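Type II secretion system protein H (Vibrio cholerae, PDB 4DQ9) forms part of the pseudopilus tip complex of the type II secretion system, critical for recognising and binding secreted proteins such as proteases and toxins. Local coordinates at residues 31-36 with 42-47; 15-20 with 115-120; 80-85 with 125-130; 8-13 with 151-156. All blocks are in the same frame, centred on the assembly; numbering follows the deposited sequence.

Interaction 1. Residues 31-36 with 42-47. With NA (sodium ion), chain C.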
loop_
_atom_site.group_PDB
_atom_site.type_symbol
_atom_site.label_atom_id
_atom_site.label_comp_id
_atom_site.label_asym_id
_atom_site.label_seq_id
_atom_site.Cartn_x
_atom_site.Cartn_y
_atom_site.Cartn_z
ATOM N N PHE A 31 4.026 0.633 8.737
ATOM C CA PHE A 31 5.200 0.039 8.109
ATOM C C PHE A 31 4.823 -1.186 7.312
ATOM O O PHE A 31 3.660 -1.522 7.250
ATOM C CB PHE A 31 6.232 -0.284 9.218
ATOM C CG PHE A 31 6.720 0.945 9.937
ATOM C CD1 PHE A 31 6.036 1.465 11.058
ATOM C CD2 PHE A 31 7.850 1.644 9.504
ATOM C CE1 PHE A 31 6.465 2.583 11.710
ATOM C CE2 PHE A 31 8.254 2.793 10.141
ATOM C CZ PHE A 31 7.613 3.265 11.240
ATOM N N GLY A 32 5.778 -1.784 6.648
ATOM C CA GLY A 32 5.459 -2.900 5.835
ATOM C C GLY A 32 6.736 -3.663 5.490
ATOM O O GLY A 32 7.827 -3.121 5.617
ATOM N N VAL A 33 6.592 -4.904 4.972
ATOM C CA VAL A 33 7.730 -5.662 4.528
ATOM C C VAL A 33 7.433 -6.114 3.083
ATOM O O VAL A 33 6.339 -6.590 2.774
ATOM C CB VAL A 33 8.009 -6.908 5.356
ATOM C CG1 VAL A 33 9.119 -7.672 4.679
ATOM C CG2 VAL A 33 8.248 -6.567 6.770
ATOM N N ARG A 34 8.343 -5.781 2.146
ATOM C CA ARG A 34 8.288 -6.304 0.774
ATOM C C ARG A 34 9.209 -7.534 0.663
ATOM O O ARG A 34 10.375 -7.444 1.119
ATOM C CB ARG A 34 8.627 -5.266 -0.248
ATOM C CG ARG A 34 8.259 -5.867 -1.616
ATOM C CD ARG A 34 8.392 -4.943 -2.673
ATOM N NE ARG A 34 9.825 -4.735 -2.835
ATOM C CZ ARG A 34 10.470 -3.603 -2.624
ATOM N NH1 ARG A 34 9.855 -2.515 -2.213
ATOM N NH2 ARG A 34 11.790 -3.611 -2.795
ATOM N N ILE A 35 8.656 -8.700 0.296
ATOM C CA ILE A 35 9.443 -9.860 0.082
ATOM C C ILE A 35 9.643 -10.048 -1.438
ATOM O O ILE A 35 8.674 -10.064 -2.196
ATOM C CB ILE A 35 8.623 -11.057 0.630
ATOM C CG1 ILE A 35 8.169 -10.836 2.087
ATOM C CG2 ILE A 35 9.459 -12.379 0.472
ATOM C CD1 ILE A 35 7.093 -11.849 2.614
ATOM N N ASP A 36 10.888 -10.220 -1.883
ATOM C CA ASP A 36 11.245 -10.438 -3.295
ATOM C C ASP A 36 11.891 -11.816 -3.363
ATOM O O ASP A 36 13.030 -12.006 -3.047
ATOM C CB ASP A 36 12.133 -9.347 -3.777
ATOM C CG ASP A 36 11.435 -7.890 -3.797
ATOM O OD1 ASP A 36 10.241 -7.741 -4.258
ATOM O OD2 ASP A 36 12.136 -6.803 -3.555
ATOM N N LEU A 42 14.523 -8.797 1.525
ATOM C CA LEU A 42 13.412 -8.357 2.322
ATOM C C LEU A 42 13.687 -6.884 2.468
ATOM O O LEU A 42 14.839 -6.476 2.854
ATOM C CB LEU A 42 13.455 -9.061 3.667
ATOM C CG LEU A 42 13.286 -10.590 3.633
ATOM C CD1 LEU A 42 13.751 -11.218 5.005
ATOM C CD2 LEU A 42 11.817 -10.841 3.217
ATOM N N THR A 43 12.643 -6.086 2.245
ATOM C CA THR A 43 12.842 -4.613 2.439
ATOM C C THR A 43 11.797 -4.075 3.412
ATOM O O THR A 43 10.642 -4.474 3.340
ATOM C CB THR A 43 12.607 -3.904 1.109
ATOM O OG1 THR A 43 13.495 -4.514 0.141
ATOM C CG2 THR A 43 12.959 -2.340 1.165
ATOM N N PHE A 44 12.236 -3.183 4.314
ATOM C CA PHE A 44 11.427 -2.737 5.440
ATOM C C PHE A 44 11.037 -1.301 5.157
ATOM O O PHE A 44 11.899 -0.461 5.027
ATOM C CB PHE A 44 12.234 -2.910 6.725
ATOM C CG PHE A 44 12.613 -4.387 6.940
ATOM C CD1 PHE A 44 11.750 -5.233 7.583
ATOM C CD2 PHE A 44 13.866 -4.830 6.513
ATOM C CE1 PHE A 44 12.074 -6.595 7.757
ATOM C CE2 PHE A 44 14.163 -6.217 6.692
ATOM C CZ PHE A 44 13.246 -7.021 7.285
ATOM N N LEU A 45 9.747 -1.083 4.945
ATOM C CA LEU A 45 9.166 0.156 4.386
ATOM C C LEU A 45 8.288 0.898 5.408
ATOM O O LEU A 45 7.730 0.312 6.339
ATOM C CB LEU A 45 8.276 -0.202 3.210
ATOM C CG LEU A 45 8.999 -0.983 2.129
ATOM C CD1 LEU A 45 8.002 -1.560 1.114
ATOM C CD2 LEU A 45 10.032 -0.123 1.408
ATOM N N GLN A 46 8.168 2.222 5.215
ATOM C CA GLN A 46 7.289 3.095 5.911
ATOM C C GLN A 46 6.351 3.780 4.929
ATOM O O GLN A 46 6.734 4.128 3.848
ATOM C CB GLN A 46 8.050 4.132 6.679
ATOM C CG GLN A 46 7.180 5.041 7.597
ATOM C CD GLN A 46 7.939 6.164 8.301
ATOM O OE1 GLN A 46 8.951 6.664 7.790
ATOM N NE2 GLN A 46 7.395 6.615 9.488
ATOM N N LEU A 47 5.097 3.908 5.324
ATOM C CA LEU A 47 4.125 4.619 4.478
ATOM C C LEU A 47 4.072 6.141 4.915
ATOM O O LEU A 47 3.927 6.476 6.141
ATOM C CB LEU A 47 2.758 3.986 4.699
ATOM C CG LEU A 47 1.642 4.676 3.914
ATOM C CD1 LEU A 47 1.942 4.674 2.464
ATOM C CD2 LEU A 47 0.279 4.012 4.206
HETATM NA NA NA C . 12.541 -6.748 -0.862
#
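R34 and T43 face each other as a hydrogen-bonded pair in the antiparallel beta hairpin of strands 31-36 and 41-48, exchanging backbone bonds of 2.9 Å each way (R34 N to T43 O, T43 N to R34 O). Followed outward, the arginine first lays CB against the methyl CD1 of L45, 4.0 Å away. The chain then bends at chi3 (70°), which brings the guanidinium back beside the hairpin, with T43 CB over one of its faces. NE and NH2 both bond to a single carboxylate oxygen, D36 OD2, a side-on salt bridge in which NE lies 3.2 Å from OD2. NH1 passes L45 CD1 and reaches a loop, where E110 and the carbonyl of P111 receive it; a long cation with three nitrogens suits a place with partners on several sides. G32 and L45 form a second hydrogen-bonded pair, with G32 N meeting L45 O from above the carbonyl plane. Toward the helix 2-27, F31 lies beside Q46, ring and amide planes 9° apart, the aliphatic CG of the glutamine 3.6 Å from CE2 of the ring. The T43 hydroxyl is hydrogen-bonded to Q64. It is also a metal ligand: sodium sits 2.6 Å from T43 OG1 and 2.7 Å from D36 OD2.

Interaction 2. Residues 15-20 with 115-120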
loop_
_atom_site.group_PDB
_atom_site.type_symbol
_atom_site.label_atom_id
_atom_site.label_comp_id
_atom_site.label_asym_id
_atom_site.label_seq_id
_atom_site.Cartn_x
_atom_site.Cartn_y
_atom_site.Cartn_z
ATOM N N GLN A 15 13.388 -10.598 14.427
ATOM C CA GLN A 15 13.776 -9.433 15.231
ATOM C C GLN A 15 13.366 -8.181 14.532
ATOM O O GLN A 15 12.866 -7.238 15.199
ATOM C CB GLN A 15 15.254 -9.380 15.456
ATOM C CG GLN A 15 15.745 -10.573 16.281
ATOM C CD GLN A 15 17.323 -10.601 16.410
ATOM O OE1 GLN A 15 18.064 -10.074 15.571
ATOM N NE2 GLN A 15 17.826 -11.208 17.497
ATOM N N ARG A 16 13.451 -8.193 13.183
ATOM C CA ARG A 16 13.131 -6.991 12.435
ATOM C C ARG A 16 11.624 -6.800 12.354
ATOM O O ARG A 16 11.145 -5.658 12.472
ATOM C CB ARG A 16 13.739 -7.050 11.024
ATOM C CG ARG A 16 15.269 -6.954 11.133
ATOM C CD ARG A 16 15.958 -7.648 9.926
ATOM N NE ARG A 16 17.435 -7.506 10.021
ATOM C CZ ARG A 16 18.018 -6.370 9.733
ATOM N NH1 ARG A 16 17.285 -5.374 9.322
ATOM N NH2 ARG A 16 19.352 -6.214 9.781
ATOM N N LEU A 17 10.869 -7.886 12.199
ATOM C CA LEU A 17 9.445 -7.772 12.135
ATOM C C LEU A 17 8.926 -7.253 13.537
ATOM O O LEU A 17 8.029 -6.384 13.591
ATOM C CB LEU A 17 8.876 -9.084 11.807
ATOM C CG LEU A 17 7.363 -9.141 11.755
ATOM C CD1 LEU A 17 6.810 -8.232 10.653
ATOM C CD2 LEU A 17 6.908 -10.632 11.596
ATOM N N LEU A 18 9.439 -7.819 14.614
ATOM C CA LEU A 18 8.992 -7.443 15.957
ATOM C C LEU A 18 9.248 -5.974 16.105
ATOM O O LEU A 18 8.407 -5.204 16.628
ATOM C CB LEU A 18 9.709 -8.269 17.004
ATOM C CG LEU A 18 9.257 -9.661 17.366
ATOM C CD1 LEU A 18 9.934 -10.080 18.765
ATOM C CD2 LEU A 18 7.865 -9.853 17.530
ATOM N N LEU A 19 10.433 -5.515 15.675
ATOM C CA LEU A 19 10.827 -4.128 15.824
ATOM C C LEU A 19 9.866 -3.208 15.090
ATOM O O LEU A 19 9.425 -2.133 15.613
ATOM C CB LEU A 19 12.269 -3.902 15.362
ATOM C CG LEU A 19 12.852 -2.596 15.791
ATOM C CD1 LEU A 19 14.425 -2.607 15.969
ATOM C CD2 LEU A 19 12.497 -1.621 14.679
ATOM N N LEU A 20 9.493 -3.580 13.864
ATOM C CA LEU A 20 8.630 -2.718 13.051
ATOM C C LEU A 20 7.230 -2.713 13.681
ATOM O O LEU A 20 6.615 -1.637 13.655
ATOM C CB LEU A 20 8.361 -3.284 11.665
ATOM C CG LEU A 20 9.158 -2.976 10.423
ATOM C CD1 LEU A 20 8.439 -3.634 9.110
ATOM C CD2 LEU A 20 9.680 -1.547 10.320
ATOM N N LEU A 115 3.333 -7.390 3.131
ATOM C CA LEU A 115 3.038 -7.468 4.570
ATOM C C LEU A 115 2.833 -6.117 5.176
ATOM O O LEU A 115 3.791 -5.330 5.201
ATOM C CB LEU A 115 4.108 -8.276 5.346
ATOM C CG LEU A 115 4.624 -9.597 4.792
ATOM C CD1 LEU A 115 5.679 -10.173 5.779
ATOM C CD2 LEU A 115 3.424 -10.517 4.604
ATOM N N PHE A 116 1.624 -5.800 5.633
ATOM C CA PHE A 116 1.358 -4.583 6.300
ATOM C C PHE A 116 1.545 -4.714 7.779
ATOM O O PHE A 116 1.102 -5.707 8.399
ATOM C CB PHE A 116 -0.026 -4.027 5.951
ATOM C CG PHE A 116 -0.269 -3.928 4.475
ATOM C CD1 PHE A 116 0.276 -2.840 3.768
ATOM C CD2 PHE A 116 -1.031 -4.836 3.789
ATOM C CE1 PHE A 116 0.022 -2.738 2.384
ATOM C CE2 PHE A 116 -1.172 -4.760 2.347
ATOM C CZ PHE A 116 -0.670 -3.634 1.700
ATOM N N VAL A 117 2.161 -3.698 8.351
ATOM C CA VAL A 117 2.500 -3.658 9.775
ATOM C C VAL A 117 1.908 -2.337 10.260
ATOM O O VAL A 117 2.601 -1.299 10.261
ATOM C CB VAL A 117 3.988 -3.805 10.023
ATOM C CG1 VAL A 117 4.353 -3.752 11.596
ATOM C CG2 VAL A 117 4.522 -5.085 9.372
ATOM N N LEU A 118 0.624 -2.410 10.616
ATOM C CA LEU A 118 -0.158 -1.203 10.816
ATOM C C LEU A 118 -0.035 -0.641 12.286
ATOM O O LEU A 118 0.262 -1.364 13.237
ATOM C CB LEU A 118 -1.599 -1.449 10.506
ATOM C CG LEU A 118 -1.961 -2.082 9.139
ATOM C CD1 LEU A 118 -3.440 -2.279 8.956
ATOM C CD2 LEU A 118 -1.337 -1.275 8.074
ATOM N N SER A 119 -0.346 0.650 12.422
ATOM C CA SER A 119 -0.329 1.352 13.683
ATOM C C SER A 119 -1.242 0.772 14.748
ATOM O O SER A 119 -1.001 0.946 15.948
ATOM C CB SER A 119 -0.587 2.850 13.548
ATOM O OG SER A 119 -1.857 2.987 12.983
ATOM N N SER A 120 -2.258 0.032 14.292
ATOM C CA SER A 120 -3.198 -0.635 15.195
ATOM C C SER A 120 -2.567 -1.833 15.862
ATOM O O SER A 120 -3.180 -2.440 16.726
ATOM C CB SER A 120 -4.356 -1.205 14.355
ATOM O OG SER A 120 -3.862 -2.181 13.413
#
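V117 meets the helix with both of its methyls, and it gives up 73 Å² to the contact, more than L17 or L20. CG1 is pressed against the backbone of L20, 3.7 Å from its carbonyl carbon C, and reaches L20 CB at 4.0 Å. CG2, held beside the backbone N because CG1 is anti to it (chi1 180°), turns to the other leucine and stands 4.1 Å from L17 CD1. A short, beta-branched residue fits here: it is compact enough to let the helix backbone approach, yet broad enough to touch two side chains. In the pseudopilin fold the long N-terminal helix packs across antiparallel sheet, and this is where the helix 2-27 meets 115-117, an outermost strand. L20 points its CB at the strand, and its side chain crosses that of V117 at about a right angle, with CD1 4.2 Å from V117 CG2. Its length also carries it to F31 and V33 on the neighbouring strand, and to W56 and F44. L17, one helical turn earlier, comes in obliquely through CD1 alone, and elsewhere packs on F126 of the other sheet, that of strands 71-77, 126-132, 141-145 and 151-154.

Interaction 3. Residues 80-85 with 125-130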
loop_
_atom_site.group_PDB
_atom_site.type_symbol
_atom_site.label_atom_id
_atom_site.label_comp_id
_atom_site.label_asym_id
_atom_site.label_seq_id
_atom_site.Cartn_x
_atom_site.Cartn_y
_atom_site.Cartn_z
ATOM N N GLY A 80 -2.932 -19.335 2.039
ATOM C CA GLY A 80 -2.688 -19.586 0.620
ATOM C C GLY A 80 -1.442 -20.383 0.325
ATOM O O GLY A 80 -0.705 -20.862 1.240
ATOM N N ALA A 81 -1.163 -20.468 -0.950
ATOM C CA ALA A 81 -0.093 -21.342 -1.456
ATOM C C ALA A 81 1.237 -20.656 -1.365
ATOM O O ALA A 81 1.293 -19.453 -1.309
ATOM C CB ALA A 81 -0.368 -21.743 -2.882
ATOM N N TRP A 82 2.315 -21.433 -1.383
ATOM C CA TRP A 82 3.666 -20.812 -1.453
ATOM C C TRP A 82 3.740 -19.973 -2.723
ATOM O O TRP A 82 3.191 -20.343 -3.779
ATOM C CB TRP A 82 4.816 -21.855 -1.442
ATOM C CG TRP A 82 4.909 -22.630 -0.191
ATOM C CD1 TRP A 82 4.524 -23.948 0.042
ATOM C CD2 TRP A 82 5.413 -22.145 1.051
ATOM N NE1 TRP A 82 4.831 -24.292 1.323
ATOM C CE2 TRP A 82 5.366 -23.197 1.969
ATOM C CE3 TRP A 82 5.982 -20.928 1.479
ATOM C CZ2 TRP A 82 5.821 -23.023 3.295
ATOM C CZ3 TRP A 82 6.371 -20.759 2.755
ATOM C CH2 TRP A 82 6.299 -21.789 3.676
ATOM N N GLN A 83 4.392 -18.815 -2.622
ATOM C CA GLN A 83 4.445 -17.826 -3.681
ATOM C C GLN A 83 5.481 -18.065 -4.753
ATOM O O GLN A 83 5.275 -17.686 -5.926
ATOM C CB GLN A 83 4.595 -16.430 -3.096
ATOM C CG GLN A 83 3.323 -16.080 -2.321
ATOM C CD GLN A 83 2.275 -15.311 -3.089
ATOM O OE1 GLN A 83 2.510 -14.790 -4.165
ATOM N NE2 GLN A 83 1.121 -15.140 -2.467
ATOM N N LYS A 84 6.598 -18.671 -4.378
ATOM C CA LYS A 84 7.700 -18.802 -5.321
ATOM C C LYS A 84 7.339 -19.881 -6.362
ATOM O O LYS A 84 6.856 -20.959 -5.997
ATOM C CB LYS A 84 8.984 -19.130 -4.537
ATOM C CG LYS A 84 10.259 -19.087 -5.428
ATOM C CD LYS A 84 11.561 -19.160 -4.658
ATOM C CE LYS A 84 12.781 -18.809 -5.547
ATOM N NZ LYS A 84 14.029 -19.318 -4.906
ATOM N N ASP A 85 7.701 -19.639 -7.626
ATOM C CA ASP A 85 7.517 -20.659 -8.682
ATOM C C ASP A 85 8.686 -21.643 -8.636
ATOM O O ASP A 85 9.584 -21.492 -7.847
ATOM C CB ASP A 85 7.321 -20.000 -10.049
ATOM C CG ASP A 85 8.477 -19.234 -10.519
ATOM O OD1 ASP A 85 9.591 -19.737 -10.598
ATOM O OD2 ASP A 85 8.296 -18.062 -10.907
ATOM N N PRO A 125 -1.567 -11.675 7.887
ATOM C CA PRO A 125 -1.236 -13.070 8.215
ATOM C C PRO A 125 -0.350 -13.655 7.174
ATOM O O PRO A 125 -0.646 -13.535 6.008
ATOM C CB PRO A 125 -2.568 -13.715 8.352
ATOM C CG PRO A 125 -3.557 -12.575 8.605
ATOM C CD PRO A 125 -3.031 -11.435 7.866
ATOM N N PHE A 126 0.736 -14.291 7.585
ATOM C CA PHE A 126 1.651 -14.855 6.587
ATOM C C PHE A 126 2.565 -15.874 7.268
ATOM O O PHE A 126 2.681 -15.888 8.516
ATOM C CB PHE A 126 2.534 -13.733 5.933
ATOM C CG PHE A 126 3.642 -13.264 6.865
ATOM C CD1 PHE A 126 3.455 -12.348 7.964
ATOM C CD2 PHE A 126 4.953 -13.836 6.767
ATOM C CE1 PHE A 126 4.446 -12.027 8.853
ATOM C CE2 PHE A 126 5.934 -13.507 7.658
ATOM C CZ PHE A 126 5.751 -12.593 8.735
ATOM N N THR A 127 3.301 -16.620 6.427
ATOM C CA THR A 127 4.434 -17.467 6.834
ATOM C C THR A 127 5.606 -17.146 5.870
ATOM O O THR A 127 5.345 -17.149 4.648
ATOM C CB THR A 127 4.090 -18.908 6.771
ATOM O OG1 THR A 127 3.064 -19.152 7.727
ATOM C CG2 THR A 127 5.306 -19.761 7.170
ATOM N N LEU A 128 6.797 -16.861 6.425
ATOM C CA LEU A 128 8.004 -16.669 5.609
ATOM C C LEU A 128 8.929 -17.807 6.049
ATOM O O LEU A 128 9.198 -17.948 7.247
ATOM C CB LEU A 128 8.677 -15.340 5.860
ATOM C CG LEU A 128 9.967 -15.254 5.032
ATOM C CD1 LEU A 128 9.689 -14.618 3.727
ATOM C CD2 LEU A 128 11.021 -14.498 5.809
ATOM N N SER A 129 9.417 -18.581 5.095
ATOM C CA SER A 129 10.380 -19.603 5.472
ATOM C C SER A 129 11.671 -19.413 4.744
ATOM O O SER A 129 11.742 -18.849 3.623
ATOM C CB SER A 129 9.797 -20.932 5.229
ATOM O OG SER A 129 9.864 -21.241 3.948
ATOM N N ILE A 130 12.722 -19.864 5.409
ATOM C CA ILE A 130 14.148 -19.645 4.971
ATOM C C ILE A 130 14.812 -20.989 5.107
ATOM O O ILE A 130 14.782 -21.595 6.158
ATOM C CB ILE A 130 14.878 -18.566 5.761
ATOM C CG1 ILE A 130 14.202 -17.146 5.636
ATOM C CG2 ILE A 130 16.451 -18.393 5.347
ATOM C CD1 ILE A 130 14.653 -16.060 6.629
#
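W82 lays the outer corner of its six-membered ring against S129 and T127, two residues on one face of strand 126-132. The contacts across the pair of segments are all of the van der Waals kind. CH2 of the indole lies 3.6 Å from S129 OG and 3.9 Å from S129 CB, while CZ3 is 3.7 Å from the same OG; the approach is oblique to the ring. The methyl CG2 of T127 completes the set at 4.2 Å from W82 CH2. It reaches the tryptophan because CG2 takes the position anti to the backbone N, with OG1 at chi1 -64°.

The polar bonds go elsewhere. W82 NE1 is hydrogen-bonded to the carboxylate of D138, and S129 OG to the carbonyl of P137, so the loop that supplies both partners, and whose P137 also touches the indole, ties the two residues together indirectly. Backbone bonds make the surrounding framework: Q83 pairs with F75, and T127 with E76, both on strand 71-77.

In the fold, W82 folds the start of the long segment between strands 71-77 and 115-117 over the sheet of 71-77, 126-132, 141-145 and 151-154, on the face away from that on which F126 and L128 meet F13 of the helix 2-27. Residues 101-108 of this segment are not modelled, consistent with mobility further along. A large ring with one N-H suits the site, covering small neighbours while NE1 still finds an acceptor. The chemistry implies an attachment by shape and dispersion across the contact itself, with direction supplied by the two bonds to P137 and D138.

Interaction 4. Residues 8-13 with 151-156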
loop_
_atom_site.group_PDB
_atom_site.type_symbol
_atom_site.label_atom_id
_atom_site.label_comp_id
_atom_site.label_asym_id
_atom_site.label_seq_id
_atom_site.Cartn_x
_atom_site.Cartn_y
_atom_site.Cartn_z
ATOM N N ILE A 8 19.848 -18.326 11.624
ATOM C CA ILE A 8 20.316 -16.971 11.916
ATOM C C ILE A 8 19.480 -16.015 11.081
ATOM O O ILE A 8 19.101 -14.887 11.601
ATOM C CB ILE A 8 21.811 -16.846 11.554
ATOM C CG1 ILE A 8 22.635 -17.584 12.583
ATOM C CG2 ILE A 8 22.213 -15.361 11.444
ATOM C CD1 ILE A 8 24.136 -17.589 12.267
ATOM N N SER A 9 19.233 -16.385 9.812
ATOM C CA SER A 9 18.429 -15.513 8.907
ATOM C C SER A 9 16.983 -15.454 9.364
ATOM O O SER A 9 16.382 -14.318 9.316
ATOM C CB SER A 9 18.477 -15.966 7.474
ATOM O OG SER A 9 19.730 -15.777 6.946
ATOM N N ALA A 10 16.471 -16.502 9.957
ATOM C CA ALA A 10 15.068 -16.484 10.411
ATOM C C ALA A 10 14.991 -15.643 11.693
ATOM O O ALA A 10 14.085 -14.793 11.872
ATOM C CB ALA A 10 14.543 -17.935 10.639
ATOM N N GLN A 11 16.012 -15.730 12.542
ATOM C CA GLN A 11 16.050 -14.901 13.791
ATOM C C GLN A 11 16.129 -13.439 13.404
ATOM O O GLN A 11 15.449 -12.571 14.002
ATOM C CB GLN A 11 17.290 -15.315 14.532
ATOM C CG GLN A 11 17.269 -16.650 15.175
ATOM C CD GLN A 11 18.592 -16.860 16.084
ATOM O OE1 GLN A 11 19.699 -16.431 15.737
ATOM N NE2 GLN A 11 18.463 -17.543 17.193
ATOM N N SER A 12 16.926 -13.149 12.367
ATOM C CA SER A 12 17.116 -11.739 11.925
ATOM C C SER A 12 15.758 -11.233 11.460
ATOM O O SER A 12 15.357 -10.083 11.864
ATOM C CB SER A 12 18.132 -11.608 10.816
ATOM O OG SER A 12 18.002 -10.415 10.029
ATOM N N PHE A 13 15.069 -11.983 10.595
ATOM C CA PHE A 13 13.735 -11.510 10.174
ATOM C C PHE A 13 12.755 -11.306 11.338
ATOM O O PHE A 13 12.011 -10.308 11.378
ATOM C CB PHE A 13 13.185 -12.331 9.027
ATOM C CG PHE A 13 11.791 -11.921 8.632
ATOM C CD1 PHE A 13 11.650 -10.737 7.960
ATOM C CD2 PHE A 13 10.690 -12.644 8.924
ATOM C CE1 PHE A 13 10.354 -10.262 7.631
ATOM C CE2 PHE A 13 9.410 -12.241 8.490
ATOM C CZ PHE A 13 9.268 -11.050 7.869
ATOM N N LEU A 151 3.014 -13.313 16.673
ATOM C CA LEU A 151 4.119 -13.489 15.751
ATOM C C LEU A 151 4.916 -14.610 16.363
ATOM O O LEU A 151 5.095 -14.570 17.602
ATOM C CB LEU A 151 4.959 -12.215 15.719
ATOM C CG LEU A 151 4.512 -11.014 14.825
ATOM C CD1 LEU A 151 3.096 -11.151 14.148
ATOM C CD2 LEU A 151 4.662 -9.724 15.568
ATOM N N ARG A 152 5.410 -15.542 15.564
ATOM C CA ARG A 152 6.102 -16.755 16.074
ATOM C C ARG A 152 7.322 -17.025 15.220
ATOM O O ARG A 152 7.265 -16.850 14.005
ATOM C CB ARG A 152 5.213 -17.993 15.954
ATOM C CG ARG A 152 4.123 -18.135 16.940
ATOM C CD ARG A 152 4.542 -19.073 18.060
ATOM N NE ARG A 152 4.159 -20.462 17.878
ATOM C CZ ARG A 152 4.446 -21.406 18.764
ATOM N NH1 ARG A 152 5.119 -21.067 19.857
ATOM N NH2 ARG A 152 4.068 -22.667 18.577
ATOM N N LEU A 153 8.388 -17.500 15.829
ATOM C CA LEU A 153 9.544 -18.021 15.147
ATOM C C LEU A 153 9.471 -19.550 15.358
ATOM O O LEU A 153 9.364 -19.994 16.510
ATOM C CB LEU A 153 10.785 -17.519 15.811
ATOM C CG LEU A 153 12.085 -18.131 15.290
ATOM C CD1 LEU A 153 12.424 -17.814 13.852
ATOM C CD2 LEU A 153 13.081 -17.545 16.210
ATOM N N LEU A 154 9.446 -20.290 14.272
ATOM C CA LEU A 154 9.279 -21.774 14.371
ATOM C C LEU A 154 10.485 -22.452 13.725
ATOM O O LEU A 154 10.932 -22.129 12.630
ATOM C CB LEU A 154 8.000 -22.258 13.730
ATOM C CG LEU A 154 6.713 -21.621 14.242
ATOM C CD1 LEU A 154 5.682 -21.505 13.161
ATOM C CD2 LEU A 154 6.119 -22.380 15.345
ATOM N N ALA A 155 10.995 -23.451 14.473
ATOM C CA ALA A 155 11.973 -24.382 13.960
ATOM C C ALA A 155 11.469 -25.393 12.941
ATOM O O ALA A 155 10.300 -25.595 12.777
ATOM C CB ALA A 155 12.587 -25.151 15.199
ATOM N N PRO A 156 12.379 -25.994 12.197
ATOM C CA PRO A 156 12.000 -26.969 11.181
ATOM C C PRO A 156 11.192 -28.052 11.873
ATOM O O PRO A 156 11.396 -28.343 13.073
ATOM C CB PRO A 156 13.321 -27.496 10.679
ATOM C CG PRO A 156 14.249 -26.392 10.908
ATOM C CD PRO A 156 13.774 -25.588 12.050
#
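L153 overlaps the shoulder of the helix 2-27, its two methyls turned to A10 and Q11. The methyl CD1 does most of the touching: it lies 3.9 Å from A10 CB and 4.0 Å from the carbonyl oxygen A10 O, with Q11 N further off at 4.4 Å. The second methyl, CD2, turns toward the glutamine and comes within 4.4 Å of Q11 CG, the aliphatic part of that side chain. The leucine reaches out because CG is anti to its backbone N (chi1 173°), which extends the side chain from the strand toward the helix. Here the strand is 151-154, an outermost member of the antiparallel sheet that also holds 71-77, 126-132 and 141-145, hydrogen-bonded to strand 141-145 through pairs such as R152 with T144.

Each residue type answers to its place. A10 is buried and offers only a methyl, so the leucine can come down close to the helix backbone, which is kept in shape by bonds such as S12 N to I8 O, 2.9 Å. Q11 turns its CG methylene loosely toward the leucine, while its amide suits the partly exposed surface. L153 also touches Y14 one turn on, and L151, two residues before it in the strand, continues the seam along L17, L18 and N21. F13, by contrast, goes into the interior between the sheets, packing on F126, L128, L42 and F44.

The contact buries just 105 Å², and nothing polar is exchanged across it. Methyl resting on methyl fixes no orientation, which implies that this edge strand is positioned chiefly by its backbone bonds to 141-145.

Overall arrangement
The helix 2-27 joins most of this arrangement: interactions 2 and 4, centres about 15 Å apart, lie on successive parts of it and set it against the sheet holding 31-36 and 115-117 and the sheet holding 126-132 and 151-154 respectively. Interactions 1 and 2 are neighbours, centres about 9 Å apart, because strand 31-36 pairs with 115-117, V33 N lying 2.8 Å from L115 O. F13 of interaction 4 reaches L42 of interaction 1 (CD1 to CD1, 3.7 Å) and L128 of interaction 3 (CD2 to CD2, 3.6 Å), linking the sheets through one ring. The sodium ion bound by D36 and T43 belongs to interaction 1, whereas the side chain of L20 is about 11 Å from a bound sodium ion.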